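Long-range contact in methylmalonyl-CoA carboxyltransferase 12S subunit (Propionibacterium freudenreichii, PDB 1ON3), which catalyses transfer of the carboxyl group of methylmalonyl-CoA to the biotin of the 1.3S subunit, as the hexameric core of transcarboxylase: residues 320-330 against 356-367. Residues are numbered along the deposited sequence; the frame is centred on the assembly and turned at random.
Sequences FARVNGRSVGI and FCDSFNIPLVQL
G329 sits between P363 and V365 in parallel beta pairing: its N donates to P363 O (2.9 Å, N-H...O angle 168°), and its O accepts from V365 N (2.8 Å), joining strands 326-333 and 364-370 as neighbours. The pairing joins the two strands of a beta-alpha-beta unit whose crossover helix, 344-359, ends in a Schellman motif with N361 at positive phi. On the helix side of the sheet, the F320 ring reaches past G329 toward the helix. Its CE2 lies 3.8 Å from C357 SG, an oblique sulfur-aromatic contact, and equally near I362 CD1, while CZ meets F356 CE2 at 3.8 Å, with F356 CD2 in the plane of the F320 ring at its edge. I362 splits its work: with CG1 anti to its carbonyl carbon (chi1 -61°), CD1 goes to the ring, whereas CG2 packs 3.6 Å from G329 N. G329 itself leaves room for the sulfur, since a CB there would run into C357 SG. The other face carries I330 and V365, with L367 CD1 lying 4.3 Å from I330 CG2 and helix 293-299 covering I330 and L367. At the hairpin end, R326 CD touches P363 CG (4.1 Å), the two side chains crossing at about a right angle, while NH1 of R326 makes a salt bridge with E262. An alanine in place of F320 would probably open a gap between C357, I362 and F356, leaving the helix end less firmly packed on the sheet. In this buried, mostly apolar contact, two nearly straight backbone bonds set the parallel register, and F320 packs helix to sheet against F356 and C357, with I362 of the connecting loop beside them.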
loop_
_atom_site.group_PDB
_atom_site.type_symbol
_atom_site.label_atom_id
_atom_site.label_comp_id
_atom_site.label_asym_id
_atom_site.label_seq_id
_atom_site.Cartn_x
_atom_site.Cartn_y
_atom_site.Cartn_z
ATOM N N PHE E 320 -2.663 -10.783 33.313
ATOM C CA PHE E 320 -3.511 -11.163 32.196
ATOM C C PHE E 320 -4.790 -11.747 32.803
ATOM O O PHE E 320 -4.747 -12.446 33.821
ATOM C CB PHE E 320 -2.847 -12.242 31.337
ATOM C CG PHE E 320 -1.776 -11.726 30.425
ATOM C CD1 PHE E 320 -0.472 -12.201 30.523
ATOM C CD2 PHE E 320 -2.074 -10.794 29.438
ATOM C CE1 PHE E 320 0.524 -11.752 29.634
ATOM C CE2 PHE E 320 -1.096 -10.341 28.555
ATOM C CZ PHE E 320 0.202 -10.819 28.648
ATOM N N ALA E 321 -5.925 -11.468 32.175
ATOM C CA ALA E 321 -7.189 -11.996 32.647
ATOM C C ALA E 321 -8.133 -12.009 31.477
ATOM O O ALA E 321 -7.737 -11.737 30.340
ATOM C CB ALA E 321 -7.749 -11.120 33.748
ATOM N N ARG E 322 -9.393 -12.315 31.750
ATOM C CA ARG E 322 -10.377 -12.327 30.692
ATOM C C ARG E 322 -11.686 -11.700 31.129
ATOM O O ARG E 322 -12.075 -11.773 32.304
ATOM C CB ARG E 322 -10.630 -13.759 30.218
ATOM C CG ARG E 322 -9.500 -14.341 29.364
ATOM C CD ARG E 322 -9.810 -15.760 28.944
ATOM N NE ARG E 322 -8.664 -16.384 28.290
ATOM C CZ ARG E 322 -7.803 -17.202 28.884
ATOM N NH1 ARG E 322 -7.941 -17.515 30.165
ATOM N NH2 ARG E 322 -6.795 -17.706 28.184
ATOM N N VAL E 323 -12.341 -11.042 30.183
ATOM C CA VAL E 323 -13.646 -10.461 30.445
ATOM C C VAL E 323 -14.514 -11.000 29.320
ATOM O O VAL E 323 -14.243 -10.751 28.148
ATOM C CB VAL E 323 -13.623 -8.916 30.420
ATOM C CG1 VAL E 323 -15.046 -8.384 30.645
ATOM C CG2 VAL E 323 -12.699 -8.390 31.533
ATOM N N ASN E 324 -15.542 -11.761 29.679
ATOM C CA ASN E 324 -16.426 -12.368 28.685
ATOM C C ASN E 324 -15.596 -13.221 27.721
ATOM O O ASN E 324 -15.852 -13.252 26.515
ATOM C CB ASN E 324 -17.185 -11.292 27.911
ATOM C CG ASN E 324 -18.122 -10.467 28.802
ATOM O OD1 ASN E 324 -18.429 -9.323 28.481
ATOM N ND2 ASN E 324 -18.584 -11.052 29.903
ATOM N N GLY E 325 -14.593 -13.906 28.267
ATOM C CA GLY E 325 -13.737 -14.772 27.465
ATOM C C GLY E 325 -12.617 -14.116 26.681
ATOM O O GLY E 325 -11.759 -14.809 26.131
ATOM N N ARG E 326 -12.603 -12.787 26.633
ATOM C CA ARG E 326 -11.584 -12.054 25.881
ATOM C C ARG E 326 -10.349 -11.749 26.730
ATOM O O ARG E 326 -10.475 -11.251 27.858
ATOM C CB ARG E 326 -12.184 -10.728 25.366
ATOM C CG ARG E 326 -11.276 -9.843 24.536
ATOM C CD ARG E 326 -11.817 -8.409 24.517
ATOM N NE ARG E 326 -13.209 -8.336 24.049
ATOM C CZ ARG E 326 -13.568 -8.493 22.776
ATOM N NH1 ARG E 326 -12.643 -8.715 21.855
ATOM N NH2 ARG E 326 -14.848 -8.466 22.428
ATOM N N SER E 327 -9.163 -12.051 26.191
ATOM C CA SER E 327 -7.914 -11.758 26.889
ATOM C C SER E 327 -7.775 -10.251 27.063
ATOM O O SER E 327 -8.019 -9.492 26.122
ATOM C CB SER E 327 -6.677 -12.236 26.105
ATOM O OG SER E 327 -6.577 -13.649 26.038
ATOM N N VAL E 328 -7.402 -9.832 28.272
ATOM C CA VAL E 328 -7.152 -8.419 28.566
ATOM C C VAL E 328 -5.925 -8.334 29.475
ATOM O O VAL E 328 -5.579 -9.300 30.170
ATOM C CB VAL E 328 -8.337 -7.708 29.320
ATOM C CG1 VAL E 328 -9.594 -7.726 28.462
ATOM C CG2 VAL E 328 -8.577 -8.357 30.678
ATOM N N GLY E 329 -5.270 -7.182 29.451
ATOM C CA GLY E 329 -4.124 -6.951 30.311
ATOM C C GLY E 329 -4.551 -5.895 31.323
ATOM O O GLY E 329 -5.028 -4.824 30.944
ATOM N N ILE E 330 -4.376 -6.182 32.607
ATOM C CA ILE E 330 -4.778 -5.246 33.654
ATOM C C ILE E 330 -3.554 -4.608 34.295
ATOM O O ILE E 330 -2.604 -5.305 34.626
ATOM C CB ILE E 330 -5.615 -5.962 34.746
ATOM C CG1 ILE E 330 -6.913 -6.489 34.119
ATOM C CG2 ILE E 330 -5.906 -5.010 35.907
ATOM C CD1 ILE E 330 -7.780 -7.274 35.041
ATOM N N PHE E 356 3.756 -4.815 25.146
ATOM C CA PHE E 356 3.497 -6.181 24.701
ATOM C C PHE E 356 2.024 -6.379 24.313
ATOM O O PHE E 356 1.720 -6.900 23.241
ATOM C CB PHE E 356 3.842 -7.205 25.786
ATOM C CG PHE E 356 3.514 -8.608 25.386
ATOM C CD1 PHE E 356 4.366 -9.316 24.534
ATOM C CD2 PHE E 356 2.285 -9.173 25.740
ATOM C CE1 PHE E 356 3.991 -10.568 24.032
ATOM C CE2 PHE E 356 1.904 -10.411 25.242
ATOM C CZ PHE E 356 2.760 -11.109 24.383
ATOM N N CYS E 357 1.119 -5.981 25.205
ATOM C CA CYS E 357 -0.310 -6.130 24.947
ATOM C C CYS E 357 -0.672 -5.412 23.667
ATOM O O CYS E 357 -1.409 -5.953 22.841
ATOM C CB CYS E 357 -1.143 -5.590 26.119
ATOM S SG CYS E 357 -1.087 -6.652 27.599
ATOM N N ASP E 358 -0.135 -4.208 23.481
ATOM C CA ASP E 358 -0.427 -3.466 22.267
ATOM C C ASP E 358 0.046 -4.239 21.037
ATOM O O ASP E 358 -0.682 -4.342 20.051
ATOM C CB ASP E 358 0.236 -2.083 22.284
ATOM C CG ASP E 358 -0.153 -1.240 21.080
ATOM O OD1 ASP E 358 0.753 -0.713 20.402
ATOM O OD2 ASP E 358 -1.371 -1.109 20.804
ATOM N N SER E 359 1.261 -4.792 21.088
ATOM C CA SER E 359 1.791 -5.542 19.956
ATOM C C SER E 359 0.910 -6.696 19.536
ATOM O O SER E 359 0.775 -6.967 18.344
ATOM C CB SER E 359 3.178 -6.112 20.261
ATOM O OG SER E 359 4.154 -5.104 20.173
ATOM N N PHE E 360 0.321 -7.380 20.508
ATOM C CA PHE E 360 -0.505 -8.532 20.188
ATOM C C PHE E 360 -2.009 -8.382 20.344
ATOM O O PHE E 360 -2.727 -9.351 20.609
ATOM C CB PHE E 360 0.014 -9.753 20.939
ATOM C CG PHE E 360 1.350 -10.202 20.452
ATOM C CD1 PHE E 360 2.510 -9.836 21.121
ATOM C CD2 PHE E 360 1.463 -10.908 19.254
ATOM C CE1 PHE E 360 3.766 -10.158 20.607
ATOM C CE2 PHE E 360 2.723 -11.235 18.732
ATOM C CZ PHE E 360 3.873 -10.856 19.415
ATOM N N ASN E 361 -2.470 -7.149 20.166
ATOM C CA ASN E 361 -3.894 -6.832 20.169
ATOM C C ASN E 361 -4.720 -7.185 21.395
ATOM O O ASN E 361 -5.898 -7.531 21.274
ATOM C CB ASN E 361 -4.507 -7.474 18.925
ATOM C CG ASN E 361 -3.632 -7.293 17.699
ATOM O OD1 ASN E 361 -3.299 -6.167 17.328
ATOM N ND2 ASN E 361 -3.239 -8.403 17.067
ATOM N N ILE E 362 -4.106 -7.080 22.570
ATOM C CA ILE E 362 -4.765 -7.376 23.845
ATOM C C ILE E 362 -5.190 -6.048 24.501
ATOM O O ILE E 362 -4.335 -5.222 24.839
ATOM C CB ILE E 362 -3.774 -8.110 24.781
ATOM C CG1 ILE E 362 -3.350 -9.432 24.132
ATOM C CG2 ILE E 362 -4.387 -8.325 26.173
ATOM C CD1 ILE E 362 -2.329 -10.209 24.924
ATOM N N PRO E 363 -6.508 -5.819 24.683
ATOM C CA PRO E 363 -6.964 -4.563 25.307
ATOM C C PRO E 363 -6.336 -4.367 26.681
ATOM O O PRO E 363 -5.998 -5.330 27.361
ATOM C CB PRO E 363 -8.479 -4.741 25.411
ATOM C CG PRO E 363 -8.797 -5.637 24.253
ATOM C CD PRO E 363 -7.659 -6.663 24.317
ATOM N N LEU E 364 -6.223 -3.106 27.081
ATOM C CA LEU E 364 -5.624 -2.721 28.347
ATOM C C LEU E 364 -6.639 -2.083 29.283
ATOM O O LEU E 364 -7.298 -1.098 28.931
ATOM C CB LEU E 364 -4.472 -1.739 28.084
ATOM C CG LEU E 364 -3.213 -2.426 27.524
ATOM C CD1 LEU E 364 -2.364 -1.441 26.750
ATOM C CD2 LEU E 364 -2.449 -3.073 28.656
ATOM N N VAL E 365 -6.735 -2.639 30.483
ATOM C CA VAL E 365 -7.656 -2.154 31.501
ATOM C C VAL E 365 -6.859 -1.653 32.700
ATOM O O VAL E 365 -6.070 -2.395 33.292
ATOM C CB VAL E 365 -8.613 -3.283 31.961
ATOM C CG1 VAL E 365 -9.533 -2.781 33.080
ATOM C CG2 VAL E 365 -9.437 -3.770 30.772
ATOM N N GLN E 366 -7.062 -0.385 33.036
ATOM C CA GLN E 366 -6.379 0.249 34.167
ATOM C C GLN E 366 -7.307 0.447 35.364
ATOM O O GLN E 366 -8.470 0.834 35.199
ATOM C CB GLN E 366 -5.837 1.639 33.772
ATOM C CG GLN E 366 -4.663 1.646 32.779
ATOM C CD GLN E 366 -5.032 1.044 31.432
ATOM O OE1 GLN E 366 -4.432 0.059 31.002
ATOM N NE2 GLN E 366 -6.023 1.639 30.760
ATOM N N LEU E 367 -6.785 0.170 36.560
ATOM C CA LEU E 367 -7.515 0.391 37.813
ATOM C C LEU E 367 -6.613 1.389 38.546
ATOM O O LEU E 367 -5.494 1.060 38.943
ATOM C CB LEU E 367 -7.661 -0.906 38.606
ATOM C CG LEU E 367 -8.428 -2.014 37.883
ATOM C CD1 LEU E 367 -8.521 -3.231 38.816
ATOM C CD2 LEU E 367 -9.818 -1.527 37.462
#